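Local coordinates for protein putative hydrolase (Burkholderia cenocepacia, PDB 4X00) that probably hydrolyses ester bonds, perhaps of aryl esters, as a putative serine hydrolase of the alpha/beta hydrolase fold, at residues L44-N49 with L190-L195; R70-S75 with A194-D199; G138-K143 with V209-G214. One frame throughout, in Å; residues are numbered along the deposited sequence.

Interaction 1 (L44-N49 with L190-L195). With EDO (1,2-ethanediol), chain F.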
ATOM      1  N   LEU A  44       2.156  -8.436  -3.362  1.00  7.86           N
ATOM      2  CA  LEU A  44       3.054  -9.490  -2.831  1.00  8.19           C
ATOM      3  C   LEU A  44       3.645  -9.135  -1.466  1.00  7.97           C
ATOM      4  O   LEU A  44       4.514  -9.854  -0.957  1.00  9.10           O
ATOM      5  CB  LEU A  44       4.203  -9.848  -3.800  1.00 10.47           C
ATOM      6  CG  LEU A  44       3.778 -10.388  -5.159  1.00 13.36           C
ATOM      7  CD1 LEU A  44       4.999 -11.006  -5.837  1.00 12.98           C
ATOM      8  CD2 LEU A  44       2.629 -11.356  -5.126  1.00 14.87           C
ATOM      9  N   GLY A  45       3.125  -8.092  -0.835  1.00  7.10           N
ATOM     10  CA  GLY A  45       3.553  -7.728   0.507  1.00  7.65           C
ATOM     11  C   GLY A  45       2.732  -8.355   1.619  1.00  7.45           C
ATOM     12  O   GLY A  45       1.908  -9.257   1.393  1.00  7.63           O
ATOM     13  N   SER A  46       2.912  -7.842   2.835  1.00  7.58           N
ATOM     14  CA  SER A  46       2.032  -8.137   3.962  1.00  7.76           C
ATOM     15  C   SER A  46       2.339  -7.090   5.031  1.00  7.02           C
ATOM     16  O   SER A  46       3.130  -6.172   4.787  1.00  7.09           O
ATOM     17  CB  SER A  46       2.253  -9.529   4.541  1.00  8.64           C
ATOM     18  OG  SER A  46       3.476  -9.541   5.301  1.00  7.95           O
ATOM     19  N   ARG A  47       1.762  -7.233   6.220  1.00  7.47           N
ATOM     20  CA  ARG A  47       2.091  -6.321   7.307  1.00  7.42           C
ATOM     21  C   ARG A  47       3.594  -6.267   7.573  1.00  8.02           C
ATOM     22  O   ARG A  47       4.061  -5.251   8.093  1.00  9.40           O
ATOM     23  CB  ARG A  47       1.356  -6.727   8.595  1.00  8.29           C
ATOM     24  CG  ARG A  47       2.043  -7.739   9.479  1.00  8.45           C
ATOM     25  CD  ARG A  47       2.150  -9.140   8.871  1.00  8.23           C
ATOM     26  NE  ARG A  47       0.901  -9.902   8.777  1.00  8.60           N
ATOM     27  CZ  ARG A  47       0.454 -10.745   9.703  1.00  8.82           C
ATOM     28  NH1 ARG A  47       1.073 -10.883  10.874  1.00 10.38           N
ATOM     29  NH2 ARG A  47      -0.639 -11.454   9.435  1.00  9.00           N
ATOM     30  N   LEU A  48       4.347  -7.316   7.220  1.00  7.74           N
ATOM     31  CA  LEU A  48       5.794  -7.328   7.481  1.00  8.30           C
ATOM     32  C   LEU A  48       6.535  -6.217   6.780  1.00  8.05           C
ATOM     33  O   LEU A  48       7.628  -5.841   7.234  1.00  9.31           O
ATOM     34  CB  LEU A  48       6.422  -8.673   7.053  1.00  9.08           C
ATOM     35  CG  LEU A  48       5.878  -9.864   7.844  1.00 10.24           C
ATOM     36  CD1 LEU A  48       6.579 -11.146   7.380  1.00 10.26           C
ATOM     37  CD2 LEU A  48       5.956  -9.706   9.375  1.00 11.49           C
ATOM     38  N   ASN A  49       5.976  -5.674   5.698  1.00  8.15           N
ATOM     39  CA  ASN A  49       6.653  -4.564   5.024  1.00  8.48           C
ATOM     40  C   ASN A  49       6.886  -3.355   5.906  1.00  8.55           C
ATOM     41  O   ASN A  49       7.787  -2.587   5.628  1.00  9.04           O
ATOM     42  CB  ASN A  49       5.859  -4.117   3.808  1.00 10.79           C
ATOM     43  CG  ASN A  49       5.897  -5.111   2.703  1.00 13.81           C
ATOM     44  OD1 ASN A  49       4.849  -5.604   2.286  1.00 17.08           O
ATOM     45  ND2 ASN A  49       7.072  -5.390   2.184  1.00 12.43           N
ATOM     46  N   LEU A 190      10.698 -12.601   0.621  1.00  7.32           N
ATOM     47  CA  LEU A 190      10.526 -13.551  -0.486  1.00  7.59           C
ATOM     48  C   LEU A 190       9.524 -14.659  -0.102  1.00  7.16           C
ATOM     49  O   LEU A 190       8.580 -14.958  -0.841  1.00  7.75           O
ATOM     50  CB  LEU A 190      11.873 -14.150  -0.868  1.00  7.87           C
ATOM     51  CG  LEU A 190      11.831 -15.024  -2.121  1.00  8.89           C
ATOM     52  CD1 LEU A 190      11.479 -14.184  -3.344  1.00  9.98           C
ATOM     53  CD2 LEU A 190      13.213 -15.661  -2.247  1.00 11.36           C
ATOM     54  N   ALA A 191       9.712 -15.240   1.080  1.00  6.76           N
ATOM     55  CA  ALA A 191       8.773 -16.260   1.585  1.00  7.64           C
ATOM     56  C   ALA A 191       7.382 -15.642   1.795  1.00  7.16           C
ATOM     57  O   ALA A 191       6.336 -16.223   1.459  1.00  7.89           O
ATOM     58  CB  ALA A 191       9.310 -16.850   2.867  1.00  7.49           C
ATOM     59  N   ASN A 192       7.371 -14.418   2.325  1.00  7.49           N
ATOM     60  CA  ASN A 192       6.155 -13.655   2.514  1.00  7.74           C
ATOM     61  C   ASN A 192       5.383 -13.468   1.203  1.00  7.55           C
ATOM     62  O   ASN A 192       4.141 -13.641   1.152  1.00  8.38           O
ATOM     63  CB  ASN A 192       6.570 -12.312   3.134  1.00  8.20           C
ATOM     64  CG  ASN A 192       5.407 -11.438   3.569  1.00  8.53           C
ATOM     65  OD1 ASN A 192       4.633 -11.800   4.457  1.00  9.55           O
ATOM     66  ND2 ASN A 192       5.334 -10.221   3.009  1.00  9.05           N
ATOM     67  N   ALA A 193       6.108 -13.155   0.127  1.00  7.28           N
ATOM     68  CA  ALA A 193       5.492 -12.967  -1.183  1.00  7.74           C
ATOM     69  C   ALA A 193       4.903 -14.279  -1.685  1.00  7.17           C
ATOM     70  O   ALA A 193       3.881 -14.261  -2.360  1.00  7.90           O
ATOM     71  CB  ALA A 193       6.511 -12.464  -2.181  1.00  9.08           C
ATOM     72  N   ALA A 194       5.551 -15.416  -1.378  1.00  6.69           N
ATOM     73  CA  ALA A 194       5.054 -16.713  -1.851  1.00  6.93           C
ATOM     74  C   ALA A 194       3.723 -17.101  -1.221  1.00  7.74           C
ATOM     75  O   ALA A 194       3.046 -17.994  -1.741  1.00  9.36           O
ATOM     76  CB  ALA A 194       6.085 -17.786  -1.590  1.00  7.97           C
ATOM     77  N   LEU A 195       3.323 -16.422  -0.155  1.00  8.25           N
ATOM     78  CA  LEU A 195       2.010 -16.656   0.434  1.00  8.58           C
ATOM     79  C   LEU A 195       0.889 -16.069  -0.396  1.00  9.56           C
ATOM     80  O   LEU A 195      -0.274 -16.438  -0.214  1.00 10.92           O
ATOM     81  CB  LEU A 195       1.930 -16.035   1.831  1.00  8.55           C
ATOM     82  CG  LEU A 195       2.991 -16.508   2.816  1.00 10.86           C
ATOM     83  CD1 LEU A 195       2.851 -15.720   4.131  1.00 11.74           C
ATOM     84  CD2 LEU A 195       2.849 -17.978   3.098  1.00 13.04           C
TER
HETATM   85  C1  EDO F 302      10.890  -5.870   6.495  1.00 24.14           C
HETATM   86  O1  EDO F 302      11.893  -5.319   7.357  1.00 28.92           O
HETATM   87  C2  EDO F 302      10.619  -7.309   6.917  1.00 25.82           C
HETATM   88  O2  EDO F 302       9.867  -7.322   8.140  1.00 25.59           O
HETATM   89  O   HOH W   1       6.748  -9.688   0.573  1.00  8.43           O
HETATM   90  O   HOH W   2       1.677 -12.089   0.976  1.00  8.76           O
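Asn192 carries most of this contact, its carboxamide inserted between the C-terminal part of helix 183-194 and the loop 44-49. With CG anti to the backbone N (chi1 -173°), the amide is pushed out from the helix so that both of its ends are used. Ser46 OG donates to Asn192 OD1 over 2.7 Å, in the carbonyl plane and on a lone pair. At the other end Asn192 ND2 gives a hydrogen to a water, 2.9 Å away, which donates to Leu44 O. A second water donates to both Gly45 O and Asn192 O. Ala193 CB rests 3.8 Å from Leu44 CB, and Ala193 CA makes a CA-H...O contact of 3.3 Å with Leu44 O. Leu48 crosses the amide obliquely, CD1 3.6 Å from Asn192 OD1.

The loop follows strand 36-40 of the alpha/beta hydrolase sheet, whereas the helix comes from the helical insertion between strands 132-136 and 222-227, so the contact fastens that insertion to the core domain. Ser46 is itself set by an ST turn: its OG, between the backbone N and the carbonyl carbon (chi1 74°), accepts from Leu48 N at 3.1 Å. Asn49 OD1 takes the hydrogen of Ser46 N at 3.0 Å, the donor lying above the carbonyl plane. Farther out, Arg47 forms a salt bridge with Asp68, and a 1,2-ethanediol, probably from the crystallisation liquor, donates to Leu48 O.

Interaction 2 (R70-S75 with A194-D199)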
ATOM      1  N   ARG A  70      -6.513  -8.585   1.138  1.00  8.38           N
ATOM      2  CA  ARG A  70      -7.087  -9.819   0.616  1.00  8.31           C
ATOM      3  C   ARG A  70      -6.102 -10.454  -0.366  1.00  8.83           C
ATOM      4  O   ARG A  70      -5.396  -9.776  -1.133  1.00  8.56           O
ATOM      5  CB  ARG A  70      -8.445  -9.569  -0.062  1.00  9.74           C
ATOM      6  CG  ARG A  70      -8.424  -8.678  -1.307  1.00  9.44           C
ATOM      7  CD  ARG A  70      -9.832  -8.637  -1.985  1.00 10.89           C
ATOM      8  NE  ARG A  70     -10.831  -8.332  -0.957  1.00 10.83           N
ATOM      9  CZ  ARG A  70     -11.999  -8.949  -0.832  1.00 10.75           C
ATOM     10  NH1 ARG A  70     -12.757  -8.680   0.206  1.00 11.83           N
ATOM     11  NH2 ARG A  70     -12.414  -9.828  -1.760  1.00 11.61           N
ATOM     12  N   GLY A  71      -6.040 -11.784  -0.334  1.00  8.71           N
ATOM     13  CA  GLY A  71      -5.116 -12.499  -1.211  1.00  9.37           C
ATOM     14  C   GLY A  71      -3.678 -12.552  -0.751  1.00  9.16           C
ATOM     15  O   GLY A  71      -2.862 -13.159  -1.443  1.00  9.79           O
ATOM     16  N   HIS A  72      -3.366 -11.916   0.376  1.00  8.16           N
ATOM     17  CA  HIS A  72      -2.003 -11.772   0.877  1.00  7.74           C
ATOM     18  C   HIS A  72      -1.843 -12.244   2.308  1.00  7.62           C
ATOM     19  O   HIS A  72      -2.813 -12.286   3.073  1.00  7.54           O
ATOM     20  CB  HIS A  72      -1.593 -10.288   0.818  1.00  7.41           C
ATOM     21  CG  HIS A  72      -1.411  -9.737  -0.573  1.00  7.57           C
ATOM     22  ND1 HIS A  72      -2.462  -9.338  -1.378  1.00  8.13           N
ATOM     23  CD2 HIS A  72      -0.274  -9.449  -1.258  1.00  7.43           C
ATOM     24  CE1 HIS A  72      -1.972  -8.848  -2.511  1.00  8.25           C
ATOM     25  NE2 HIS A  72      -0.645  -8.910  -2.465  1.00  7.99           N
ATOM     26  N   GLY A  73      -0.604 -12.582   2.678  1.00  7.85           N
ATOM     27  CA  GLY A  73      -0.269 -12.831   4.071  1.00  8.86           C
ATOM     28  C   GLY A  73      -1.149 -13.894   4.702  1.00  8.35           C
ATOM     29  O   GLY A  73      -1.289 -15.006   4.148  1.00  9.13           O
ATOM     30  N   LEU A  74      -1.802 -13.547   5.817  1.00  8.63           N
ATOM     31  CA  LEU A  74      -2.719 -14.461   6.511  1.00  8.80           C
ATOM     32  C   LEU A  74      -4.168 -14.014   6.393  1.00  8.27           C
ATOM     33  O   LEU A  74      -5.040 -14.545   7.106  1.00 10.11           O
ATOM     34  CB  LEU A  74      -2.298 -14.629   7.981  1.00 10.54           C
ATOM     35  CG  LEU A  74      -0.874 -15.186   8.167  1.00 11.92           C
ATOM     36  CD1 LEU A  74      -0.575 -15.389   9.678  1.00 13.35           C
ATOM     37  CD2 LEU A  74      -0.621 -16.453   7.342  1.00 12.38           C
ATOM     38  N   SER A  75      -4.453 -13.103   5.468  1.00  8.64           N
ATOM     39  CA  SER A  75      -5.836 -12.757   5.184  1.00  8.94           C
ATOM     40  C   SER A  75      -6.495 -13.801   4.281  1.00  9.34           C
ATOM     41  O   SER A  75      -5.824 -14.654   3.672  1.00 10.13           O
ATOM     42  CB  SER A  75      -5.941 -11.375   4.563  1.00  9.09           C
ATOM     43  OG  SER A  75      -5.745 -10.396   5.576  1.00  8.49           O
ATOM     44  N   ALA A 194       5.551 -15.416  -1.378  1.00  6.69           N
ATOM     45  CA  ALA A 194       5.054 -16.713  -1.851  1.00  6.93           C
ATOM     46  C   ALA A 194       3.723 -17.101  -1.221  1.00  7.74           C
ATOM     47  O   ALA A 194       3.046 -17.994  -1.741  1.00  9.36           O
ATOM     48  CB  ALA A 194       6.085 -17.786  -1.590  1.00  7.97           C
ATOM     49  N   LEU A 195       3.323 -16.422  -0.155  1.00  8.25           N
ATOM     50  CA  LEU A 195       2.010 -16.656   0.434  1.00  8.58           C
ATOM     51  C   LEU A 195       0.889 -16.069  -0.396  1.00  9.56           C
ATOM     52  O   LEU A 195      -0.274 -16.438  -0.214  1.00 10.92           O
ATOM     53  CB  LEU A 195       1.930 -16.035   1.831  1.00  8.55           C
ATOM     54  CG  LEU A 195       2.991 -16.508   2.816  1.00 10.86           C
ATOM     55  CD1 LEU A 195       2.851 -15.720   4.131  1.00 11.74           C
ATOM     56  CD2 LEU A 195       2.849 -17.978   3.098  1.00 13.04           C
ATOM     57  N   ALA A 196       1.198 -15.153  -1.303  1.00  9.73           N
ATOM     58  CA  ALA A 196       0.110 -14.483  -2.040  1.00  9.89           C
ATOM     59  C   ALA A 196      -0.631 -15.447  -2.978  1.00  8.77           C
ATOM     60  O   ALA A 196      -0.051 -16.309  -3.639  1.00  9.45           O
ATOM     61  CB  ALA A 196       0.654 -13.286  -2.832  1.00 12.75           C
ATOM     62  N   SER A 197      -1.938 -15.251  -3.044  1.00  8.10           N
ATOM     63  CA  SER A 197      -2.815 -16.067  -3.875  1.00  8.34           C
ATOM     64  C   SER A 197      -2.522 -15.910  -5.358  1.00  8.37           C
ATOM     65  O   SER A 197      -2.467 -14.791  -5.866  1.00  9.08           O
ATOM     66  CB  SER A 197      -4.279 -15.674  -3.599  1.00  9.70           C
ATOM     67  OG  SER A 197      -5.121 -16.138  -4.656  1.00 10.49           O
ATOM     68  N   TRP A 198      -2.394 -17.032  -6.070  1.00  8.13           N
ATOM     69  CA  TRP A 198      -2.194 -16.985  -7.511  1.00  8.65           C
ATOM     70  C   TRP A 198      -3.467 -16.492  -8.217  1.00  9.33           C
ATOM     71  O   TRP A 198      -3.400 -15.907  -9.307  1.00 10.65           O
ATOM     72  CB  TRP A 198      -1.804 -18.365  -8.041  1.00  8.66           C
ATOM     73  CG  TRP A 198      -0.435 -18.799  -7.647  1.00  8.87           C
ATOM     74  CD1 TRP A 198       0.300 -18.394  -6.554  1.00  9.18           C
ATOM     75  CD2 TRP A 198       0.373 -19.740  -8.348  1.00  8.60           C
ATOM     76  NE1 TRP A 198       1.521 -19.021  -6.556  1.00  9.24           N
ATOM     77  CE2 TRP A 198       1.579 -19.881  -7.632  1.00  8.95           C
ATOM     78  CE3 TRP A 198       0.171 -20.508  -9.498  1.00  8.78           C
ATOM     79  CZ2 TRP A 198       2.613 -20.704  -8.082  1.00  9.26           C
ATOM     80  CZ3 TRP A 198       1.194 -21.318  -9.942  1.00  9.67           C
ATOM     81  CH2 TRP A 198       2.396 -21.416  -9.239  1.00  9.45           C
ATOM     82  N   ASP A 199      -4.630 -16.704  -7.593  1.00  9.61           N
ATOM     83  CA  ASP A 199      -5.881 -16.185  -8.171  1.00 10.80           C
ATOM     84  C   ASP A 199      -5.876 -14.666  -8.099  1.00 10.02           C
ATOM     85  O   ASP A 199      -6.237 -13.984  -9.045  1.00 11.25           O
ATOM     86  CB  ASP A 199      -7.094 -16.743  -7.421  1.00 12.60           C
ATOM     87  CG  ASP A 199      -7.152 -18.264  -7.457  1.00 15.25           C
ATOM     88  OD1 ASP A 199      -7.120 -18.791  -8.580  1.00 17.29           O
ATOM     89  OD2 ASP A 199      -7.195 -18.916  -6.382  1.00 15.86           O
TER
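In this alpha/beta hydrolase fold the loop after strand 63-67, whose residues 72-75 form a type II' beta turn (Ser75 N to His72 O), meets the link between helices 183-194 and 198-204. The strongest tie is between backbones: Ser197 N donates to Gly71 O at 2.8 Å, almost straight at 173° and in the carbonyl plane. The same oxygen receives a CA-H...O contact from Ala196 CA.

Ser197 both touches the loop and caps the next helix. Its CB packs 3.6 Å from Gly71 O and also lies close to Gly71 CA. From there OG swings anti to the backbone N (chi1 162°) and takes the N-cap role, accepting from Met200 N and, weakly, from Asp199 N. Tyr84 of helix 82-85 touches this serine as well. One residue earlier, Ala196 CB lies obliquely to the His72 ring, 4.2 Å from CD2, and Leu195 CB lies 4.1 Å from Gly73 O.

Both ring nitrogens fix the rotation of His72, whose CB points away from the link. NE2 accepts a hydrogen bond from Leu44 N, consistent with a neutral imidazole protonated at ND1. ND1 donates 3.0 Å to Arg70 O, which lies only 7° out of the ring plane, although the nitrogen stands above the carbonyl plane of Arg70.

Interaction 3 (G138-K143 with V209-G214)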
ATOM      1  N   GLY A 138       2.787   5.083  -4.755  1.00  8.20           N
ATOM      2  CA  GLY A 138       1.462   4.589  -5.045  1.00  8.90           C
ATOM      3  C   GLY A 138       1.165   4.409  -6.511  1.00  9.13           C
ATOM      4  O   GLY A 138       1.580   5.202  -7.391  1.00 10.34           O
ATOM      5  N   VAL A 139       0.435   3.335  -6.801  1.00  9.34           N
ATOM      6  CA  VAL A 139      -0.222   3.272  -8.085  1.00 10.39           C
ATOM      7  C   VAL A 139      -1.235   4.399  -8.149  1.00 10.91           C
ATOM      8  O   VAL A 139      -2.029   4.559  -7.220  1.00 12.00           O
ATOM      9  CB  VAL A 139      -0.909   1.912  -8.300  1.00 11.66           C
ATOM     10  CG1 VAL A 139      -1.849   1.974  -9.548  1.00 13.10           C
ATOM     11  CG2 VAL A 139       0.151   0.831  -8.466  1.00 11.73           C
ATOM     12  N   ILE A 140      -1.200   5.169  -9.235  1.00 10.68           N
ATOM     13  CA  ILE A 140      -2.203   6.194  -9.502  1.00 12.07           C
ATOM     14  C   ILE A 140      -3.160   5.567 -10.511  1.00 13.09           C
ATOM     15  O   ILE A 140      -4.282   5.194 -10.162  1.00 13.48           O
ATOM     16  CB  ILE A 140      -1.571   7.512 -10.001  1.00 11.92           C
ATOM     17  CG1 ILE A 140      -0.575   8.041  -8.947  1.00 11.60           C
ATOM     18  CG2 ILE A 140      -2.663   8.533 -10.312  1.00 12.99           C
ATOM     19  CD1 ILE A 140      -1.178   8.239  -7.524  1.00 11.14           C
ATOM     20  N   GLU A 141      -2.700   5.373 -11.745  1.00 13.24           N
ATOM     21  CA  GLU A 141      -3.423   4.516 -12.684  1.00 14.68           C
ATOM     22  C   GLU A 141      -2.511   3.445 -13.210  1.00 15.79           C
ATOM     23  O   GLU A 141      -1.297   3.638 -13.306  1.00 15.78           O
ATOM     24  CB  GLU A 141      -3.999   5.328 -13.854  1.00 15.76           C
ATOM     25  CG  GLU A 141      -5.036   6.333 -13.383  1.00 17.29           C
ATOM     26  CD  GLU A 141      -5.358   7.405 -14.392  1.00 19.00           C
ATOM     27  OE1 GLU A 141      -4.440   7.859 -15.108  1.00 19.33           O
ATOM     28  OE2 GLU A 141      -6.553   7.799 -14.467  1.00 19.82           O
ATOM     29  N   LEU A 142      -3.105   2.313 -13.567  1.00 17.27           N
ATOM     30  CA  LEU A 142      -2.364   1.217 -14.164  1.00 18.51           C
ATOM     31  C   LEU A 142      -2.331   1.397 -15.676  1.00 19.62           C
ATOM     32  O   LEU A 142      -3.115   0.787 -16.392  1.00 21.23           O
ATOM     33  CB  LEU A 142      -3.001  -0.113 -13.783  1.00 19.55           C
ATOM     34  CG  LEU A 142      -2.987  -0.447 -12.298  1.00 21.69           C
ATOM     35  CD1 LEU A 142      -3.966  -1.587 -12.009  1.00 23.10           C
ATOM     36  CD2 LEU A 142      -1.577  -0.843 -11.881  1.00 22.97           C
ATOM     37  N   LYS A 143      -1.450   2.279 -16.144  1.00 20.00           N
ATOM     38  CA  LYS A 143      -1.369   2.668 -17.552  1.00 20.18           C
ATOM     39  C   LYS A 143       0.111   2.672 -17.938  1.00 20.21           C
ATOM     40  O   LYS A 143       0.967   2.912 -17.090  1.00 19.27           O
ATOM     41  CB  LYS A 143      -2.004   4.059 -17.791  1.00 20.25           C
ATOM     42  N   VAL A 209      -9.545   0.993 -10.873  1.00 14.99           N
ATOM     43  CA  VAL A 209      -8.959   2.022 -10.003  1.00 15.47           C
ATOM     44  C   VAL A 209      -9.597   3.362 -10.332  1.00 16.52           C
ATOM     45  O   VAL A 209      -9.389   3.910 -11.420  1.00 17.51           O
ATOM     46  CB  VAL A 209      -7.428   2.133 -10.168  1.00 15.84           C
ATOM     47  CG1 VAL A 209      -6.850   3.154  -9.167  1.00 17.02           C
ATOM     48  CG2 VAL A 209      -6.769   0.778  -9.955  1.00 15.59           C
ATOM     49  N   GLU A 210     -10.377   3.900  -9.400  1.00 16.06           N
ATOM     50  CA  GLU A 210     -11.055   5.172  -9.643  1.00 17.14           C
ATOM     51  C   GLU A 210     -10.214   6.331  -9.126  1.00 15.78           C
ATOM     52  O   GLU A 210     -10.622   7.078  -8.229  1.00 15.30           O
ATOM     53  CB  GLU A 210     -12.428   5.164  -8.997  1.00 20.50           C
ATOM     54  CG  GLU A 210     -13.300   4.060  -9.587  1.00 26.38           C
ATOM     55  CD  GLU A 210     -14.732   4.137  -9.132  1.00 33.43           C
ATOM     56  OE1 GLU A 210     -15.193   3.187  -8.464  1.00 39.07           O
ATOM     57  OE2 GLU A 210     -15.399   5.135  -9.453  1.00 34.49           O
ATOM     58  N   ALA A 211      -9.022   6.472  -9.696  1.00 15.02           N
ATOM     59  CA  ALA A 211      -8.109   7.521  -9.260  1.00 14.85           C
ATOM     60  C   ALA A 211      -8.668   8.912  -9.554  1.00 14.57           C
ATOM     61  O   ALA A 211      -8.564   9.809  -8.728  1.00 14.23           O
ATOM     62  CB  ALA A 211      -6.767   7.339  -9.915  1.00 16.16           C
ATOM     63  N   ALA A 212      -9.233   9.117 -10.737  1.00 15.67           N
ATOM     64  CA  ALA A 212      -9.707  10.441 -11.097  1.00 16.86           C
ATOM     65  C   ALA A 212     -10.783  10.896 -10.131  1.00 17.26           C
ATOM     66  O   ALA A 212     -10.725  12.011  -9.586  1.00 18.32           O
ATOM     67  CB  ALA A 212     -10.221  10.439 -12.505  1.00 17.56           C
ATOM     68  N   LYS A 213     -11.749  10.023  -9.874  1.00 17.39           N
ATOM     69  CA  LYS A 213     -12.818  10.374  -8.948  1.00 18.54           C
ATOM     70  C   LYS A 213     -12.301  10.527  -7.505  1.00 17.30           C
ATOM     71  O   LYS A 213     -12.596  11.514  -6.842  1.00 19.00           O
ATOM     72  CB  LYS A 213     -13.928   9.324  -9.016  1.00 21.57           C
ATOM     73  CG  LYS A 213     -15.121   9.602  -8.121  1.00 24.95           C
ATOM     74  CD  LYS A 213     -16.182   8.516  -8.230  1.00 28.10           C
ATOM     75  CE  LYS A 213     -17.348   8.818  -7.289  1.00 31.13           C
ATOM     76  NZ  LYS A 213     -18.303   7.688  -7.224  1.00 33.50           N
ATOM     77  N   GLY A 214     -11.531   9.566  -7.005  1.00 15.08           N
ATOM     78  CA  GLY A 214     -11.144   9.627  -5.605  1.00 14.67           C
ATOM     79  C   GLY A 214     -10.183  10.766  -5.303  1.00 15.07           C
ATOM     80  O   GLY A 214     -10.322  11.454  -4.294  1.00 15.51           O
TER
HETATM   81  O   HOH W   3      -8.643   7.004 -12.842  1.00 23.14           O
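Val209, just ahead of helix 211-216, and Ala211, its first residue, meet the loop 138-143 that leaves strand 132-136 of the alpha/beta hydrolase sheet. Val209 places CG1 anti to its backbone N (chi1 -176°) and CG2 anti to the carbonyl carbon, so the two methyls reach different partners: CG1 comes within 3.4 Å of Ile140 O, and CG2 is 4.2 Å from Leu142 CD1. Leu142, with CG anti to the carbonyl carbon, turns its CD1 branch to the valine.

Ala211 directs its CB at the loop, 3.3 Å from Ile140 O and 4.0 Å from Glu141 CG. Ile140 offers CG2 to that methyl at 4.3 Å, and the same side chain also packs on Ser238, Arg241 and Ala242 of helix 235-245. Glu141 starts with CG anti to the carbonyl carbon (chi1 -64°) and runs on extended (chi2 164°), so that its aliphatic part passes the alanine and its carboxylate goes beyond. There OE1 forms a salt bridge with Arg241 and a hydrogen bond with Gln146. OE2 accepts from a water at 2.8 Å, and that water accepts from Ala212 N at 3.0 Å in the first turn of the helix.

No direct hydrogen bond joins the two segments. They pack through apolar side chains and methyls set closely against Ile140 O, with one water as the polar bridge. Arg241 balances the carboxylate's charge directly, and the N-terminal end of the helix may add to this through the water.

Overall arrangement
Interactions 1 and 2 form one continuous patch: they share Ala194 and Leu195, their centres are 8 Å apart, and they touch, for example through Leu44 CD2 and Ala196 CB. Both bury most of their touching residues and join loops after neighbouring strands 36-40 and 63-67 to the same helical insertion. Interaction 1 does so through a side-chain amide and waters, interaction 2 mainly through a backbone bond. Interaction 3, about 23 and 22 Å away between centres, is only partly buried and holds the returning end of that insertion beside the loop after strand 132-136, relying on apolar contacts and a water. Its Leu142 lies near the probable Ser-His-Asp triad.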